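Local coordinates for CRISPR-associated endoribonuclease Cas6 1 (Methanocaldococcus jannaschii DSM 2661, PDB 5YI6), which probably cleaves long CRISPR transcripts within their repeats, as an RNA-binding endoribonuclease, to yield the crRNAs that guide antiviral defence, at residues A[132-136]-A[202-207]; A[2-6]-A[83-89]; A[42-46]-A[90-94]. The contacts are given in a common frame with arbitrary orientation. Residue numbers count along the deposited sequence, not the author numbering.

Interaction 1 of 3, residues A[132-136]-A[202-207]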
loop_
_atom_site.group_PDB
_atom_site.type_symbol
_atom_site.label_atom_id
_atom_site.label_comp_id
_atom_site.label_asym_id
_atom_site.label_seq_id
_atom_site.Cartn_x
_atom_site.Cartn_y
_atom_site.Cartn_z
ATOM N N SER A 132 3.896 2.398 -2.701
ATOM C CA SER A 132 4.319 1.017 -2.585
ATOM C C SER A 132 4.082 0.397 -3.968
ATOM O O SER A 132 3.134 0.798 -4.684
ATOM C CB SER A 132 3.593 0.238 -1.482
ATOM O OG SER A 132 2.180 0.370 -1.560
ATOM N N PRO A 133 4.960 -0.488 -4.417
ATOM C CA PRO A 133 4.889 -0.922 -5.824
ATOM C C PRO A 133 3.666 -1.806 -6.079
ATOM O O PRO A 133 3.108 -2.426 -5.170
ATOM C CB PRO A 133 6.200 -1.695 -6.037
ATOM C CG PRO A 133 6.586 -2.217 -4.671
ATOM C CD PRO A 133 6.123 -1.069 -3.704
ATOM N N ILE A 134 3.281 -1.880 -7.370
ATOM C CA ILE A 134 2.068 -2.578 -7.815
ATOM C C ILE A 134 2.414 -4.014 -8.141
ATOM O O ILE A 134 3.386 -4.289 -8.858
ATOM C CB ILE A 134 1.432 -1.858 -9.016
ATOM C CG1 ILE A 134 0.799 -0.549 -8.527
ATOM C CG2 ILE A 134 0.377 -2.762 -9.775
ATOM C CD1 ILE A 134 0.508 0.449 -9.645
ATOM N N TYR A 135 1.619 -4.922 -7.598
ATOM C CA TYR A 135 1.743 -6.346 -7.831
ATOM C C TYR A 135 0.572 -6.785 -8.691
ATOM O O TYR A 135 -0.577 -6.443 -8.402
ATOM C CB TYR A 135 1.749 -7.088 -6.496
ATOM C CG TYR A 135 1.792 -8.591 -6.598
ATOM C CD1 TYR A 135 2.870 -9.239 -7.174
ATOM C CD2 TYR A 135 0.777 -9.369 -6.061
ATOM C CE1 TYR A 135 2.922 -10.666 -7.242
ATOM C CE2 TYR A 135 0.823 -10.768 -6.130
ATOM C CZ TYR A 135 1.905 -11.399 -6.709
ATOM O OH TYR A 135 1.967 -12.770 -6.768
ATOM N N LEU A 136 0.861 -7.553 -9.745
ATOM C CA LEU A 136 -0.211 -7.988 -10.630
ATOM C C LEU A 136 0.229 -9.315 -11.234
ATOM O O LEU A 136 1.308 -9.373 -11.807
ATOM C CB LEU A 136 -0.454 -6.943 -11.710
ATOM C CG LEU A 136 -1.753 -7.091 -12.485
ATOM C CD1 LEU A 136 -2.996 -6.837 -11.606
ATOM C CD2 LEU A 136 -1.692 -6.164 -13.707
ATOM N N CYS A 202 8.533 -11.807 -5.657
ATOM C CA CYS A 202 7.815 -11.435 -6.857
ATOM C C CYS A 202 8.451 -10.198 -7.464
ATOM O O CYS A 202 9.263 -9.521 -6.836
ATOM C CB CYS A 202 6.330 -11.210 -6.546
ATOM S SG CYS A 202 6.038 -9.841 -5.379
ATOM N N ARG A 203 8.086 -9.913 -8.708
ATOM C CA ARG A 203 8.477 -8.676 -9.374
ATOM C C ARG A 203 7.265 -7.749 -9.382
ATOM O O ARG A 203 6.190 -8.147 -9.844
ATOM C CB ARG A 203 8.966 -8.957 -10.794
ATOM C CG ARG A 203 10.191 -9.833 -10.810
ATOM C CD ARG A 203 10.594 -10.276 -12.222
ATOM N NE ARG A 203 11.129 -9.171 -13.017
ATOM C CZ ARG A 203 12.336 -8.634 -12.828
ATOM N NH1 ARG A 203 12.756 -7.637 -13.598
ATOM N NH2 ARG A 203 13.121 -9.081 -11.851
ATOM N N CYS A 204 7.435 -6.534 -8.845
ATOM C CA CYS A 204 6.392 -5.529 -8.716
ATOM C C CYS A 204 6.838 -4.290 -9.484
ATOM O O CYS A 204 8.002 -4.172 -9.877
ATOM C CB CYS A 204 6.151 -5.187 -7.225
ATOM S SG CYS A 204 5.445 -6.575 -6.346
ATOM N N SER A 205 5.924 -3.360 -9.717
ATOM C CA SER A 205 6.245 -2.185 -10.522
ATOM C C SER A 205 6.263 -0.933 -9.658
ATOM O O SER A 205 5.238 -0.575 -9.086
ATOM C CB SER A 205 5.249 -1.979 -11.667
ATOM O OG SER A 205 5.192 -3.117 -12.522
ATOM N N GLU A 206 7.417 -0.271 -9.571
ATOM C CA GLU A 206 7.458 1.125 -9.136
ATOM C C GLU A 206 7.148 1.980 -10.356
ATOM O O GLU A 206 7.818 1.849 -11.387
ATOM C CB GLU A 206 8.843 1.444 -8.565
ATOM C CG GLU A 206 9.080 2.879 -8.193
ATOM C CD GLU A 206 10.470 3.059 -7.577
ATOM O OE1 GLU A 206 11.371 3.583 -8.271
ATOM O OE2 GLU A 206 10.671 2.610 -6.423
ATOM N N MET A 207 6.116 2.813 -10.296
ATOM C CA MET A 207 5.774 3.470 -11.555
ATOM C C MET A 207 5.100 4.813 -11.344
ATOM O O MET A 207 4.560 5.127 -10.273
ATOM C CB MET A 207 4.900 2.570 -12.443
ATOM C CG MET A 207 3.640 2.117 -11.807
ATOM S SD MET A 207 2.865 0.789 -12.803
ATOM C CE MET A 207 2.264 1.715 -14.150
HETATM O O HOH W 1 3.206 -4.715 -11.660
HETATM O O HOH W 2 3.662 -7.588 -10.658
#

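Interaction 2 of 3, residues A[2-6]-A[83-89]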
loop_
_atom_site.group_PDB
_atom_site.type_symbol
_atom_site.label_atom_id
_atom_site.label_comp_id
_atom_site.label_asym_id
_atom_site.label_seq_id
_atom_site.Cartn_x
_atom_site.Cartn_y
_atom_site.Cartn_z
ATOM N N ARG A 2 -19.889 7.522 5.848
ATOM C CA ARG A 2 -19.104 6.464 5.215
ATOM C C ARG A 2 -18.527 6.915 3.865
ATOM O O ARG A 2 -19.239 7.115 2.880
ATOM C CB ARG A 2 -19.949 5.198 5.054
ATOM C CG ARG A 2 -20.204 4.489 6.381
ATOM C CD ARG A 2 -20.967 3.176 6.220
ATOM N NE ARG A 2 -20.493 2.162 7.166
ATOM C CZ ARG A 2 -21.047 1.909 8.351
ATOM N NH1 ARG A 2 -22.115 2.589 8.756
ATOM N NH2 ARG A 2 -20.530 0.966 9.134
ATOM N N GLU A 3 -17.207 7.073 3.870
ATOM C CA GLU A 3 -16.415 7.578 2.757
ATOM C C GLU A 3 -15.006 7.027 2.943
ATOM O O GLU A 3 -14.738 6.297 3.901
ATOM C CB GLU A 3 -16.456 9.110 2.699
ATOM C CG GLU A 3 -16.068 9.798 3.994
ATOM C CD GLU A 3 -16.189 11.312 3.915
ATOM O OE1 GLU A 3 -16.114 11.865 2.794
ATOM O OE2 GLU A 3 -16.378 11.949 4.972
ATOM N N SER A 4 -14.093 7.382 2.040
ATOM C CA SER A 4 -12.744 6.845 2.182
ATOM C C SER A 4 -11.918 7.667 3.178
ATOM O O SER A 4 -12.306 8.756 3.619
ATOM C CB SER A 4 -12.046 6.783 0.815
ATOM O OG SER A 4 -11.794 8.075 0.282
ATOM N N MET A 5 -10.728 7.145 3.510
ATOM C CA MET A 5 -9.862 7.911 4.387
ATOM C C MET A 5 -8.424 7.476 4.154
ATOM O O MET A 5 -8.147 6.278 3.975
ATOM C CB MET A 5 -10.230 7.731 5.863
ATOM C CG MET A 5 -9.447 8.651 6.790
ATOM S SD MET A 5 -10.145 8.477 8.440
ATOM C CE MET A 5 -9.229 9.790 9.274
ATOM N N ARG A 6 -7.536 8.468 4.121
ATOM C CA ARG A 6 -6.093 8.260 4.070
ATOM C C ARG A 6 -5.452 8.975 5.254
ATOM O O ARG A 6 -5.800 10.125 5.553
ATOM C CB ARG A 6 -5.489 8.790 2.760
ATOM C CG ARG A 6 -3.936 8.714 2.753
ATOM C CD ARG A 6 -3.336 9.160 1.405
ATOM N NE ARG A 6 -3.770 8.242 0.332
ATOM C CZ ARG A 6 -3.020 7.923 -0.722
ATOM N NH1 ARG A 6 -1.805 8.457 -0.870
ATOM N NH2 ARG A 6 -3.474 7.055 -1.637
ATOM N N ILE A 83 -1.473 5.052 5.091
ATOM C CA ILE A 83 -2.421 3.940 5.147
ATOM C C ILE A 83 -3.756 4.480 4.660
ATOM O O ILE A 83 -4.145 5.592 5.027
ATOM C CB ILE A 83 -2.612 3.372 6.573
ATOM C CG1 ILE A 83 -1.268 3.167 7.295
ATOM C CG2 ILE A 83 -3.424 2.056 6.505
ATOM C CD1 ILE A 83 -1.376 2.610 8.781
ATOM N N SER A 84 -4.449 3.712 3.824
ATOM C CA SER A 84 -5.708 4.240 3.288
ATOM C C SER A 84 -6.688 3.107 3.018
ATOM O O SER A 84 -6.300 1.958 2.771
ATOM C CB SER A 84 -5.508 5.044 2.002
ATOM O OG SER A 84 -4.987 4.216 0.963
ATOM N N SER A 85 -7.973 3.472 3.000
ATOM C CA SER A 85 -9.007 2.495 2.674
ATOM C C SER A 85 -10.232 3.234 2.148
ATOM O O SER A 85 -10.520 4.353 2.605
ATOM C CB SER A 85 -9.390 1.666 3.911
ATOM O OG SER A 85 -10.451 0.755 3.603
ATOM N N PRO A 86 -11.011 2.623 1.240
ATOM C CA PRO A 86 -12.343 3.184 0.964
ATOM C C PRO A 86 -13.282 3.031 2.156
ATOM O O PRO A 86 -14.372 3.603 2.135
ATOM C CB PRO A 86 -12.823 2.391 -0.273
ATOM C CG PRO A 86 -12.053 1.053 -0.210
ATOM C CD PRO A 86 -10.688 1.464 0.372
ATOM N N ASN A 87 -12.883 2.295 3.207
ATOM C CA ASN A 87 -13.684 2.123 4.423
ATOM C C ASN A 87 -13.115 3.008 5.532
ATOM O O ASN A 87 -12.095 2.671 6.153
ATOM C CB ASN A 87 -13.691 0.656 4.860
ATOM C CG ASN A 87 -14.644 0.414 6.024
ATOM O OD1 ASN A 87 -14.729 1.226 6.946
ATOM N ND2 ASN A 87 -15.375 -0.683 5.971
ATOM N N ASN A 88 -13.773 4.143 5.804
ATOM C CA ASN A 88 -13.175 5.065 6.769
ATOM C C ASN A 88 -13.274 4.546 8.193
ATOM O O ASN A 88 -12.450 4.926 9.045
ATOM C CB ASN A 88 -13.772 6.470 6.660
ATOM C CG ASN A 88 -15.213 6.513 7.056
ATOM O OD1 ASN A 88 -15.977 5.603 6.742
ATOM N ND2 ASN A 88 -15.603 7.577 7.746
ATOM N N GLU A 89 -14.268 3.703 8.488
ATOM C CA GLU A 89 -14.344 3.138 9.832
ATOM C C GLU A 89 -13.158 2.223 10.131
ATOM O O GLU A 89 -12.655 2.210 11.257
ATOM C CB GLU A 89 -15.673 2.374 10.015
ATOM C CG GLU A 89 -15.801 1.713 11.390
ATOM C CD GLU A 89 -17.160 1.027 11.598
ATOM O OE1 GLU A 89 -18.026 1.111 10.690
ATOM O OE2 GLU A 89 -17.343 0.383 12.657
#

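Interaction 3 of 3, residues A[42-46]-A[90-94]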
loop_
_atom_site.group_PDB
_atom_site.type_symbol
_atom_site.label_atom_id
_atom_site.label_comp_id
_atom_site.label_asym_id
_atom_site.label_seq_id
_atom_site.Cartn_x
_atom_site.Cartn_y
_atom_site.Cartn_z
ATOM N N TYR A 42 -6.562 -3.150 20.005
ATOM C CA TYR A 42 -7.004 -3.510 18.662
ATOM C C TYR A 42 -8.207 -4.435 18.655
ATOM O O TYR A 42 -9.056 -4.329 17.768
ATOM C CB TYR A 42 -5.866 -4.200 17.894
ATOM C CG TYR A 42 -4.625 -3.322 17.781
ATOM C CD1 TYR A 42 -4.562 -2.300 16.841
ATOM C CD2 TYR A 42 -3.510 -3.534 18.612
ATOM C CE1 TYR A 42 -3.412 -1.486 16.708
ATOM C CE2 TYR A 42 -2.348 -2.704 18.497
ATOM C CZ TYR A 42 -2.309 -1.707 17.540
ATOM O OH TYR A 42 -1.181 -0.895 17.426
ATOM N N ALA A 43 -8.282 -5.323 19.640
ATOM C CA ALA A 43 -9.201 -6.447 19.598
ATOM C C ALA A 43 -10.645 -5.982 19.447
ATOM O O ALA A 43 -11.352 -6.430 18.542
ATOM C CB ALA A 43 -9.022 -7.288 20.862
ATOM N N LYS A 44 -11.102 -5.082 20.318
ATOM C CA LYS A 44 -12.491 -4.643 20.206
ATOM C C LYS A 44 -12.712 -3.850 18.922
ATOM O O LYS A 44 -13.683 -4.090 18.179
ATOM C CB LYS A 44 -12.876 -3.831 21.438
ATOM C CG LYS A 44 -11.824 -3.859 22.570
ATOM C CD LYS A 44 -12.247 -2.934 23.719
ATOM C CE LYS A 44 -11.216 -2.834 24.832
ATOM N NZ LYS A 44 -10.439 -1.549 24.747
ATOM N N ARG A 45 -11.774 -2.951 18.613
ATOM C CA ARG A 45 -11.917 -2.034 17.482
ATOM C C ARG A 45 -11.922 -2.751 16.147
ATOM O O ARG A 45 -12.598 -2.298 15.213
ATOM C CB ARG A 45 -10.787 -0.991 17.504
ATOM C CG ARG A 45 -10.882 -0.017 18.682
ATOM C CD ARG A 45 -9.732 0.965 18.672
ATOM N NE ARG A 45 -9.951 2.065 19.629
ATOM C CZ ARG A 45 -9.139 2.338 20.636
ATOM N NH1 ARG A 45 -8.043 1.604 20.812
ATOM N NH2 ARG A 45 -9.407 3.368 21.440
ATOM N N LEU A 46 -11.156 -3.837 16.011
ATOM C CA LEU A 46 -10.954 -4.469 14.718
ATOM C C LEU A 46 -11.604 -5.849 14.645
ATOM O O LEU A 46 -11.317 -6.614 13.736
ATOM C CB LEU A 46 -9.457 -4.515 14.379
ATOM C CG LEU A 46 -8.843 -3.110 14.246
ATOM C CD1 LEU A 46 -7.340 -3.223 14.004
ATOM C CD2 LEU A 46 -9.500 -2.318 13.106
ATOM N N PHE A 90 -12.710 1.433 9.152
ATOM C CA PHE A 90 -11.500 0.638 9.351
ATOM C C PHE A 90 -10.330 1.533 9.719
ATOM O O PHE A 90 -9.578 1.250 10.664
ATOM C CB PHE A 90 -11.153 -0.168 8.080
ATOM C CG PHE A 90 -9.778 -0.798 8.135
ATOM C CD1 PHE A 90 -9.531 -1.887 8.957
ATOM C CD2 PHE A 90 -8.722 -0.270 7.395
ATOM C CE1 PHE A 90 -8.255 -2.458 9.031
ATOM C CE2 PHE A 90 -7.446 -0.840 7.463
ATOM C CZ PHE A 90 -7.220 -1.941 8.283
ATOM N N ILE A 91 -10.136 2.599 8.952
ATOM C CA ILE A 91 -8.974 3.454 9.162
ATOM C C ILE A 91 -9.064 4.135 10.526
ATOM O O ILE A 91 -8.080 4.185 11.269
ATOM C CB ILE A 91 -8.830 4.485 8.025
ATOM C CG1 ILE A 91 -8.481 3.794 6.687
ATOM C CG2 ILE A 91 -7.721 5.514 8.364
ATOM C CD1 ILE A 91 -7.085 3.160 6.660
ATOM N N GLU A 92 -10.240 4.664 10.873
ATOM C CA GLU A 92 -10.373 5.352 12.169
ATOM C C GLU A 92 -10.110 4.386 13.327
ATOM O O GLU A 92 -9.420 4.735 14.292
ATOM C CB GLU A 92 -11.763 5.974 12.304
ATOM C CG GLU A 92 -12.061 7.111 11.313
ATOM C CD GLU A 92 -11.520 8.461 11.753
ATOM O OE1 GLU A 92 -10.658 8.522 12.672
ATOM O OE2 GLU A 92 -11.936 9.471 11.135
ATOM N N ASN A 93 -10.696 3.174 13.263
ATOM C CA ASN A 93 -10.484 2.201 14.331
ATOM C C ASN A 93 -9.027 1.781 14.434
ATOM O O ASN A 93 -8.483 1.662 15.545
ATOM C CB ASN A 93 -11.360 0.970 14.088
ATOM C CG ASN A 93 -12.813 1.200 14.473
ATOM O OD1 ASN A 93 -13.225 2.312 14.754
ATOM N ND2 ASN A 93 -13.606 0.149 14.401
ATOM N N PHE A 94 -8.391 1.509 13.286
ATOM C CA PHE A 94 -6.990 1.085 13.293
ATOM C C PHE A 94 -6.096 2.202 13.838
ATOM O O PHE A 94 -5.211 1.948 14.668
ATOM C CB PHE A 94 -6.590 0.654 11.868
ATOM C CG PHE A 94 -5.253 -0.025 11.768
ATOM C CD1 PHE A 94 -4.654 -0.616 12.884
ATOM C CD2 PHE A 94 -4.611 -0.112 10.528
ATOM C CE1 PHE A 94 -3.425 -1.282 12.756
ATOM C CE2 PHE A 94 -3.369 -0.744 10.408
ATOM C CZ PHE A 94 -2.788 -1.328 11.536
#

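Interaction 1 of 3, residues A[132-136]-A[202-207]
Y135, with chi1 in the t well, lays its ring along the strand so that CE1 comes 3.5 Å from C202 CB and its CB 3.7 Å from C204 SG. The two cysteines use different rotamers, p for C202 and m for C204; C202 SG lies 4.4 Å and C204 SG 5.0 Å from the Y135 ring centroid, both obliquely. P133 also packs on C204, CB to CB at 3.7 Å; lacking an amide proton, it suits a place just before the pairing begins. That pairing is one antiparallel bridge: I134 N donates to S205 O (2.9 Å) and S205 N to I134 O (2.8 Å). The m, t rotamer of I134 sets CD1 4.0 Å from M207 SD, where L162 packs on I134 and F158 on M207. A water joins I134 O to S205 OG, and another joins L136 N to R203 O. Sulfur, ring and aliphatic groups around a pair of backbone hydrogen bonds imply a largely buried seam fastening loop 132-136 to strand 201-213.

Interaction 2 of 3, residues A[2-6]-A[83-89]
N88 lays its CB against M5 CB at 3.8 Å and covers the backbone of E3, whose O lies 2.9 Å from N88 CB. From the first turn of the helix its OD1 accepts a weak hydrogen bond from E3 N at 3.5 Å; a short amide side chain in the p rotamer is well placed to reach back to a passing main chain. Further out, R2 NH2 forms a 3.0 Å salt bridge with E89 OE1, although R2 is poorly ordered, as a charged residue at an exposed chain end may well be. Beneath these contacts the backbones pair as neighbouring antiparallel strands, 5-12 and 78-85, of the N-terminal sheet. M5 and S85 are the hydrogen-bonded pair, M5 N to S85 O at 2.9 Å and S85 N to M5 O at 3.0 Å. R6 and S84 follow as a non-hydrogen-bonded pair, their CB atoms 3.8 Å apart. The tight passage from strand 78-85 into helix 88-101 fits the third strand and second helix of the ferredoxin-like RAMP fold of Cas6 proteins. S85 OG accepts from N87 N at 2.9 Å in an ST turn, P86 fits the bend with its preset phi, and N87 is the N-cap, its OD1 bonded to F90 N. S85 OG is also hydrogen-bonded to F54 O. On the face of R6 and S84, the R6 guanidinium reaches E223 in a salt bridge and the carbonyls of Y222 and V237, while S84 OG bonds to E223 O, joining this face of the sheet to the end of helix 215-224 and the start of strand 237-240.

Interaction 3 of 3, residues A[42-46]-A[90-94]
F90 opens the helical side by setting CD1 4.2 Å from L46 CD2, while its ring also meets those of F52 and F55; a large flat side chain suits this buried end. Nearly one turn on, N93 points its CB toward the other segment and makes the polar link: N93 ND2 donates to R45 O at 2.8 Å. An amide can satisfy a carbonyl of the irregular chain after helix 40-43, and its CB still packs 3.9 Å from L46 CD2. R45 itself reaches a salt bridge with E100. F94 N bonds to F90 O at 2.9 Å, the i to i+4 helical bond, and this spacing puts both phenylalanines on one flank. F94 CD1 lies 3.9 Å from L46 CD1, and Y42 CE1 approaches the edge of the F94 ring, 4.0 Å from F94 CE1; Y42 OH goes on to D101. Branched L46 thus fills the gap beside both rings. H47, next in sequence, is by similarity the proton donor, so this is loop-on-helix packing beside the probable Cas6 catalytic site.

From the N terminus, segment 2-6 enters strand 5-12 and pairs with 83-89, so interaction 2 closes a long loop that brings the first strand beside strand 78-85. Segment 42-46 lies within that loop, but its partner 90-94 follows 83-89; interactions 2 and 3 therefore cross. They share helix 88-101 and touch, as where S85 CB meets I91 CG1 at 3.6 Å, tying the N-terminal sheet, the helix and the chain after helix 40-43 together. Interaction 1 comes later in series, closing its own loop within the C-terminal half. Its centre lies about 22 Å from that of interaction 2 and about 28 Å from that of interaction 3, across the chain's centre.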